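Local coordinates for Pre-mRNA splicing helicase-like protein (Chaetomium thermophilum, PDB 4RVQ) that probably unwinds the U4/U6 snRNA duplex during spliceosome activation, as Brr2 helicases do, with a PWI-like domain likely to serve protein or RNA interactions, at residues A21-L24 with Q25-I28; D34-I37 with Q38-T42; I66-D69 with L70-L73. All coordinates share one frame; numbering follows the deposited sequence.

Contact 1 (A21-L24 with Q25-I28)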
loop_
_atom_site.group_PDB
_atom_site.type_symbol
_atom_site.label_atom_id
_atom_site.label_comp_id
_atom_site.label_asym_id
_atom_site.label_seq_id
_atom_site.Cartn_x
_atom_site.Cartn_y
_atom_site.Cartn_z
ATOM N N ALA A 21 5.070 9.285 1.702
ATOM C CA ALA A 21 3.758 9.670 2.189
ATOM C C ALA A 21 2.688 9.737 1.102
ATOM O O ALA A 21 1.499 9.622 1.437
ATOM C CB ALA A 21 3.861 11.037 2.849
ATOM N N TYR A 22 3.084 9.927 -0.161
ATOM C CA TYR A 22 2.152 10.087 -1.267
ATOM C C TYR A 22 2.256 8.950 -2.294
ATOM O O TYR A 22 1.638 9.057 -3.345
ATOM C CB TYR A 22 2.390 11.433 -1.958
ATOM C CG TYR A 22 2.158 12.612 -1.059
ATOM C CD1 TYR A 22 0.907 13.148 -0.915
ATOM C CD2 TYR A 22 3.196 13.185 -0.338
ATOM C CE1 TYR A 22 0.681 14.254 -0.097
ATOM C CE2 TYR A 22 3.014 14.279 0.465
ATOM C CZ TYR A 22 1.758 14.804 0.611
ATOM O OH TYR A 22 1.501 15.897 1.400
ATOM N N TRP A 23 2.991 7.876 -2.010
ATOM C CA TRP A 23 3.161 6.821 -3.000
ATOM C C TRP A 23 1.827 6.253 -3.449
ATOM O O TRP A 23 1.576 6.098 -4.641
ATOM C CB TRP A 23 4.046 5.722 -2.387
ATOM C CG TRP A 23 4.310 4.540 -3.332
ATOM C CD1 TRP A 23 5.353 4.429 -4.221
ATOM C CD2 TRP A 23 3.497 3.379 -3.517
ATOM N NE1 TRP A 23 5.254 3.245 -4.915
ATOM C CE2 TRP A 23 4.112 2.590 -4.516
ATOM C CE3 TRP A 23 2.326 2.913 -2.936
ATOM C CZ2 TRP A 23 3.598 1.359 -4.924
ATOM C CZ3 TRP A 23 1.807 1.676 -3.358
ATOM C CH2 TRP A 23 2.442 0.937 -4.338
ATOM N N LEU A 24 0.962 5.927 -2.489
ATOM C CA LEU A 24 -0.320 5.319 -2.833
ATOM C C LEU A 24 -1.153 6.278 -3.672
ATOM O O LEU A 24 -1.748 5.906 -4.697
ATOM C CB LEU A 24 -1.052 4.874 -1.584
ATOM C CG LEU A 24 -2.451 4.304 -1.818
ATOM C CD1 LEU A 24 -2.433 3.095 -2.754
ATOM C CD2 LEU A 24 -3.116 3.977 -0.515
ATOM N N GLN A 25 -1.247 7.542 -3.219
ATOM C CA GLN A 25 -2.000 8.548 -3.937
ATOM C C GLN A 25 -1.495 8.690 -5.361
ATOM O O GLN A 25 -2.286 8.876 -6.297
ATOM C CB GLN A 25 -1.951 9.861 -3.167
ATOM C CG GLN A 25 -2.878 10.882 -3.775
ATOM C CD GLN A 25 -3.050 12.135 -2.943
ATOM O OE1 GLN A 25 -2.789 12.137 -1.749
ATOM N NE2 GLN A 25 -3.510 13.184 -3.577
ATOM N N ARG A 26 -0.174 8.629 -5.569
ATOM C CA ARG A 26 0.374 8.717 -6.927
ATOM C C ARG A 26 0.008 7.525 -7.761
ATOM O O ARG A 26 -0.278 7.679 -8.947
ATOM C CB ARG A 26 1.885 8.841 -6.983
ATOM C CG ARG A 26 2.404 10.144 -6.570
ATOM C CD ARG A 26 3.881 10.328 -6.974
ATOM N NE ARG A 26 4.760 9.271 -6.475
ATOM C CZ ARG A 26 5.204 9.171 -5.225
ATOM N NH1 ARG A 26 4.892 10.079 -4.310
ATOM N NH2 ARG A 26 5.970 8.149 -4.876
ATOM N N GLN A 27 -0.026 6.330 -7.171
ATOM C CA GLN A 27 -0.437 5.185 -7.985
ATOM C C GLN A 27 -1.888 5.340 -8.403
ATOM O O GLN A 27 -2.246 5.057 -9.545
ATOM C CB GLN A 27 -0.281 3.868 -7.241
ATOM C CG GLN A 27 1.026 3.645 -6.560
ATOM C CD GLN A 27 2.209 4.082 -7.409
ATOM O OE1 GLN A 27 2.418 3.542 -8.501
ATOM N NE2 GLN A 27 2.998 5.045 -6.916
ATOM N N ILE A 28 -2.746 5.763 -7.485
ATOM C CA ILE A 28 -4.153 5.945 -7.777
ATOM C C ILE A 28 -4.354 7.103 -8.748
ATOM O O ILE A 28 -5.193 7.027 -9.657
ATOM C CB ILE A 28 -4.892 6.191 -6.460
ATOM C CG1 ILE A 28 -4.879 4.904 -5.627
ATOM C CG2 ILE A 28 -6.306 6.717 -6.730
ATOM C CD1 ILE A 28 -5.521 5.057 -4.234
HETATM O O HOH W 1 -0.459 8.041 -0.471
HETATM O O HOH W 2 -1.602 10.522 0.277
#

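Contact 2 (D34-I37 with Q38-T42)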
loop_
_atom_site.group_PDB
_atom_site.type_symbol
_atom_site.label_atom_id
_atom_site.label_comp_id
_atom_site.label_asym_id
_atom_site.label_seq_id
_atom_site.Cartn_x
_atom_site.Cartn_y
_atom_site.Cartn_z
ATOM N N ASP A 34 -8.123 13.497 -11.010
ATOM C CA ASP A 34 -8.753 14.539 -10.213
ATOM C C ASP A 34 -8.222 14.519 -8.810
ATOM O O ASP A 34 -8.153 13.468 -8.175
ATOM C CB ASP A 34 -10.270 14.361 -10.186
ATOM C CG ASP A 34 -10.938 15.427 -9.377
ATOM O OD1 ASP A 34 -10.928 16.613 -9.823
ATOM O OD2 ASP A 34 -11.420 15.105 -8.283
ATOM N N ALA A 35 -7.841 15.690 -8.287
ATOM C CA ALA A 35 -7.215 15.750 -6.970
ATOM C C ALA A 35 -8.135 15.259 -5.866
ATOM O O ALA A 35 -7.707 14.538 -4.971
ATOM C CB ALA A 35 -6.729 17.166 -6.690
ATOM N N HIS A 36 -9.391 15.693 -5.874
ATOM C CA HIS A 36 -10.330 15.317 -4.828
ATOM C C HIS A 36 -10.618 13.815 -4.874
ATOM O O HIS A 36 -10.501 13.130 -3.864
ATOM C CB HIS A 36 -11.598 16.146 -4.996
ATOM C CG HIS A 36 -12.597 15.966 -3.909
ATOM N ND1 HIS A 36 -13.795 16.648 -3.907
ATOM C CD2 HIS A 36 -12.572 15.259 -2.762
ATOM C CE1 HIS A 36 -14.470 16.344 -2.809
ATOM N NE2 HIS A 36 -13.751 15.496 -2.101
ATOM N N ILE A 37 -10.970 13.303 -6.049
ATOM C CA ILE A 37 -11.305 11.885 -6.163
ATOM C C ILE A 37 -10.100 11.009 -5.816
ATOM O O ILE A 37 -10.253 10.019 -5.103
ATOM C CB ILE A 37 -11.907 11.576 -7.517
ATOM C CG1 ILE A 37 -13.314 12.240 -7.588
ATOM C CG2 ILE A 37 -11.998 10.047 -7.742
ATOM C CD1 ILE A 37 -13.903 12.293 -8.895
ATOM N N GLN A 38 -8.904 11.334 -6.309
ATOM C CA GLN A 38 -7.779 10.459 -5.985
ATOM C C GLN A 38 -7.489 10.447 -4.503
ATOM O O GLN A 38 -7.071 9.417 -3.973
ATOM C CB GLN A 38 -6.520 10.785 -6.762
ATOM C CG GLN A 38 -5.850 12.106 -6.305
ATOM C CD GLN A 38 -4.660 12.536 -7.126
ATOM O OE1 GLN A 38 -3.677 12.992 -6.558
ATOM N NE2 GLN A 38 -4.743 12.459 -8.435
ATOM N N HIS A 39 -7.714 11.576 -3.824
ATOM C CA HIS A 39 -7.482 11.617 -2.399
ATOM C C HIS A 39 -8.541 10.775 -1.655
ATOM O O HIS A 39 -8.203 10.031 -0.730
ATOM C CB HIS A 39 -7.430 13.037 -1.863
ATOM C CG HIS A 39 -7.021 13.057 -0.425
ATOM N ND1 HIS A 39 -7.920 12.993 0.619
ATOM C CD2 HIS A 39 -5.794 12.979 0.147
ATOM C CE1 HIS A 39 -7.271 12.944 1.768
ATOM N NE2 HIS A 39 -5.978 12.950 1.512
ATOM N N ASP A 40 -9.818 10.905 -2.049
ATOM C CA ASP A 40 -10.840 10.047 -1.467
ATOM C C ASP A 40 -10.460 8.582 -1.596
ATOM O O ASP A 40 -10.598 7.811 -0.642
ATOM C CB ASP A 40 -12.165 10.217 -2.206
ATOM C CG ASP A 40 -12.969 11.449 -1.815
ATOM O OD1 ASP A 40 -12.597 12.173 -0.870
ATOM O OD2 ASP A 40 -13.984 11.675 -2.507
ATOM N N LYS A 41 -10.019 8.179 -2.794
ATOM C CA LYS A 41 -9.723 6.786 -3.036
ATOM C C LYS A 41 -8.499 6.327 -2.238
ATOM O O LYS A 41 -8.415 5.162 -1.859
ATOM C CB LYS A 41 -9.589 6.514 -4.525
ATOM C CG LYS A 41 -10.923 6.679 -5.284
ATOM C CD LYS A 41 -10.980 6.091 -6.677
ATOM C CE LYS A 41 -12.283 6.292 -7.383
ATOM N NZ LYS A 41 -13.438 5.579 -6.752
ATOM N N THR A 42 -7.547 7.223 -1.983
ATOM C CA THR A 42 -6.396 6.904 -1.158
ATOM C C THR A 42 -6.849 6.594 0.269
ATOM O O THR A 42 -6.456 5.588 0.849
ATOM C CB THR A 42 -5.375 8.047 -1.185
ATOM O OG1 THR A 42 -4.946 8.286 -2.522
ATOM C CG2 THR A 42 -4.172 7.771 -0.341
HETATM O O HOH W 3 -14.104 14.128 0.269
#

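Contact 3 (I66-D69 with L70-L73)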
loop_
_atom_site.group_PDB
_atom_site.type_symbol
_atom_site.label_atom_id
_atom_site.label_comp_id
_atom_site.label_asym_id
_atom_site.label_seq_id
_atom_site.Cartn_x
_atom_site.Cartn_y
_atom_site.Cartn_z
ATOM N N ILE A 66 -11.528 -7.673 1.376
ATOM C CA ILE A 66 -10.597 -6.640 0.982
ATOM C C ILE A 66 -10.611 -6.539 -0.546
ATOM O O ILE A 66 -10.711 -5.458 -1.120
ATOM C CB ILE A 66 -9.187 -6.938 1.540
ATOM C CG1 ILE A 66 -9.183 -6.789 3.071
ATOM C CG2 ILE A 66 -8.164 -6.068 0.863
ATOM C CD1 ILE A 66 -7.885 -7.216 3.739
ATOM N N GLU A 67 -10.475 -7.677 -1.229
ATOM C CA GLU A 67 -10.481 -7.663 -2.672
ATOM C C GLU A 67 -11.773 -7.098 -3.248
ATOM O O GLU A 67 -11.761 -6.281 -4.168
ATOM C CB GLU A 67 -10.222 -9.050 -3.252
ATOM C CG GLU A 67 -9.995 -8.965 -4.745
ATOM C CD GLU A 67 -10.156 -10.277 -5.461
ATOM O OE1 GLU A 67 -9.308 -10.588 -6.332
ATOM O OE2 GLU A 67 -11.143 -10.996 -5.174
ATOM N N ASN A 68 -12.913 -7.579 -2.744
ATOM C CA ASN A 68 -14.186 -7.089 -3.255
ATOM C C ASN A 68 -14.301 -5.572 -3.120
ATOM O O ASN A 68 -14.683 -4.888 -4.077
ATOM C CB ASN A 68 -15.339 -7.778 -2.551
ATOM C CG ASN A 68 -15.643 -9.158 -3.136
ATOM O OD1 ASN A 68 -15.165 -9.538 -4.223
ATOM N ND2 ASN A 68 -16.437 -9.914 -2.408
ATOM N N ASP A 69 -13.960 -5.050 -1.958
ATOM C CA ASP A 69 -14.104 -3.640 -1.723
ATOM C C ASP A 69 -13.134 -2.837 -2.578
ATOM O O ASP A 69 -13.481 -1.789 -3.114
ATOM C CB ASP A 69 -13.919 -3.318 -0.243
ATOM C CG ASP A 69 -15.075 -3.821 0.620
ATOM O OD1 ASP A 69 -16.090 -4.277 0.070
ATOM O OD2 ASP A 69 -14.927 -3.778 1.858
ATOM N N LEU A 70 -11.904 -3.312 -2.729
ATOM C CA LEU A 70 -10.930 -2.600 -3.545
ATOM C C LEU A 70 -11.332 -2.624 -5.038
ATOM O O LEU A 70 -11.135 -1.644 -5.770
ATOM C CB LEU A 70 -9.481 -3.093 -3.281
ATOM C CG LEU A 70 -8.327 -2.112 -3.429
ATOM C CD1 LEU A 70 -8.439 -0.995 -2.420
ATOM C CD2 LEU A 70 -7.000 -2.838 -3.288
ATOM N N MET A 71 -11.865 -3.766 -5.495
ATOM C CA MET A 71 -12.239 -3.826 -6.898
ATOM C C MET A 71 -13.344 -2.797 -7.188
ATOM O O MET A 71 -13.334 -2.159 -8.238
ATOM C CB MET A 71 -12.702 -5.229 -7.292
ATOM C CG MET A 71 -11.530 -6.222 -7.342
ATOM S SD MET A 71 -11.944 -7.879 -7.912
ATOM C CE MET A 71 -13.138 -8.391 -6.637
ATOM N N GLU A 72 -14.326 -2.674 -6.294
ATOM C CA GLU A 72 -15.367 -1.682 -6.458
ATOM C C GLU A 72 -14.800 -0.250 -6.401
ATOM O O GLU A 72 -15.220 0.604 -7.173
ATOM C CB GLU A 72 -16.419 -1.851 -5.381
ATOM C CG GLU A 72 -17.564 -0.841 -5.525
ATOM C CD GLU A 72 -18.693 -1.037 -4.535
ATOM O OE1 GLU A 72 -19.368 -0.036 -4.165
ATOM O OE2 GLU A 72 -18.933 -2.184 -4.113
ATOM N N LEU A 73 -13.825 -0.020 -5.524
ATOM C CA LEU A 73 -13.234 1.299 -5.393
ATOM C C LEU A 73 -12.608 1.739 -6.708
ATOM O O LEU A 73 -12.601 2.934 -7.046
ATOM C CB LEU A 73 -12.188 1.281 -4.281
ATOM C CG LEU A 73 -11.554 2.626 -3.937
ATOM C CD1 LEU A 73 -12.627 3.573 -3.296
ATOM C CD2 LEU A 73 -10.384 2.440 -2.970
#

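Contact 1 (A21-L24 with Q25-I28)
Trp23 O is gripped by two N-H groups of Gln27: the backbone Gln27 N at 3.0 Å, and the side-chain Gln27 NE2 at 2.9 Å from Trp23 O. The second bond requires the glutamine chain to fold back on itself, and it does so with a bend at chi2 (-42°), which brings the amide beside the carbonyl it serves. In this conformer the amide also lies stacked on the indole, the two planes 20° apart, with NE2 over one face of Trp23. Gln27 CG sits 3.6 Å from the centroid of the Trp23 six-membered ring, almost exactly on the ring normal, a CH-pi contact. The side chain was modelled in two conformers, and the NE2 bond, the stack and the CH-pi contact may not persist in the other. The remaining amide atom, Gln27 OE1, is held by Arg30.

Just before Trp23, Tyr22 occupies the N-cap position, and Arg26 N bonds to Tyr22 O at 2.9 Å. Gln25 OE1 approaches the edge of the Tyr22 ring in its plane, 3.9 Å from Tyr22 CD1, while Gln25 NE2 bonds to Gln38. A water accepts from Gln25 N at 2.9 Å and donates to Ala21 O, so this early helical N-H is satisfied through solvent. On the buried flank Leu24 CD1 meets Ile28 CD1 at 3.9 Å, and Leu24 continues onto Leu46, Leu85 and Val92. Together these residues make up most of the short helix 23-29, water-bridged at its N-terminal start, with Trp23, Leu24 and Ile28 buried in the all-helical PWI-like domain.

Contact 2 (D34-I37 with Q38-T42)
Gln38 turns back over the Asp34 and Ala35 carbonyls at the start of its own helix. Its CB rests 3.4 Å from Asp34 O, the same oxygen that accepts the bond from Gln38 N. CG stands between the backbone N and the carbonyl carbon (chi1 72°), a crowded position that lodges it 3.3 Å from both Asp34 O and Ala35 O. Beyond CG the chain runs extended, with CD still passing near Asp34 O. The amide at the tip has both ends engaged: NE2 donates to Tyr32 O, and OE1 accepts from Gln25 NE2 on the preceding helix.

Asp34 itself is the N-cap. Its CG lies opposite the backbone N (chi1 -180°), which carries OD2 over the first turn to receive Ile37 N at 2.9 Å in a nearly straight bond (169°), met on the anti side of the carboxylate. A water links His36 to Asp40, one turn apart along the helix, standing 2.8 Å from His36 NE2 and donating to Asp40 OD1 at 2.7 Å. The imidazole meets this water at its edge, whereas the carboxylate plane is steeply inclined to the ring. Ile37 CG2 lies alongside the aliphatic part of Lys41, 3.8 Å from Lys41 CE, and the ammonium reaches Leu73 O. Further along, Gln38 O takes two donors from opposite faces of its plane, Thr42 N and Thr42 OG1. The arrangement is a classic aspartate N-cap, in which a side-chain oxygen substitutes for the carbonyl that the first turn of a helix lacks.

Contact 3 (I66-D69 with L70-L73)
Met71 curls its methyl end back toward Glu67 and Asn68, so that CE comes to lie 3.4 Å from Asn68 OD1 and 3.6 Å from Glu67 OE2. The fold-back is set by the last torsion, chi3 -62°. Nearer the backbone, Met71 CG packs 3.2 Å from Glu67 O, and Met71 SD lies 3.9 Å from Glu67 CD, the two chains running obliquely across each other.

What positions these groups is the helix itself. Met71 N bonds to Glu67 O at 2.8 Å, tying the roots of the two side chains together, while the Glu67 chain leaves with CG anti to the backbone N (chi1 -170°) and stays extended, so its aliphatic part flanks the thioether. With an alanine here the CG methylene and carboxylate beside Met71 SD and CE are gone, and the end of the thioether chain is likely to be freer to turn.

Asp69 and Glu72 lie on another side, their carboxylates not in contact, and their like charges would probably favour keeping them apart. Farther out, His79 of helix 79-87 touches both Glu67 and Met71, and Ile86 of the same helix meets Glu67 and Leu70. Leu70 and Leu73 also rest on Ala45 of helix 35-50, and Leu73 touches Ser44 there as well, so that helix 63-73 lies packed against both neighbouring helices.

In the fold
The three contacts come from successive helices, and the middle one joins the other two. Contact 1 meets contact 2 through Gln25 NE2 and Gln38 OE1, 3.0 Å apart and probably hydrogen-bonded, and through packing of Ile28 CD1 on Thr42 CA at 3.7 Å; their centres are about 10 Å apart. Contact 2 meets contact 3 through Lys41 NZ and Leu73 O, 2.8 Å apart and probably hydrogen-bonded, a basic tip set at the C-terminal end of helix 63-73; here the centres are about 16 Å apart. Contacts 1 and 3 do not touch, with centres about 17 Å apart. Bound sulfate, probably from the crystallisation liquor, lies about 3 Å from the side chain of Ala35 in contact 2.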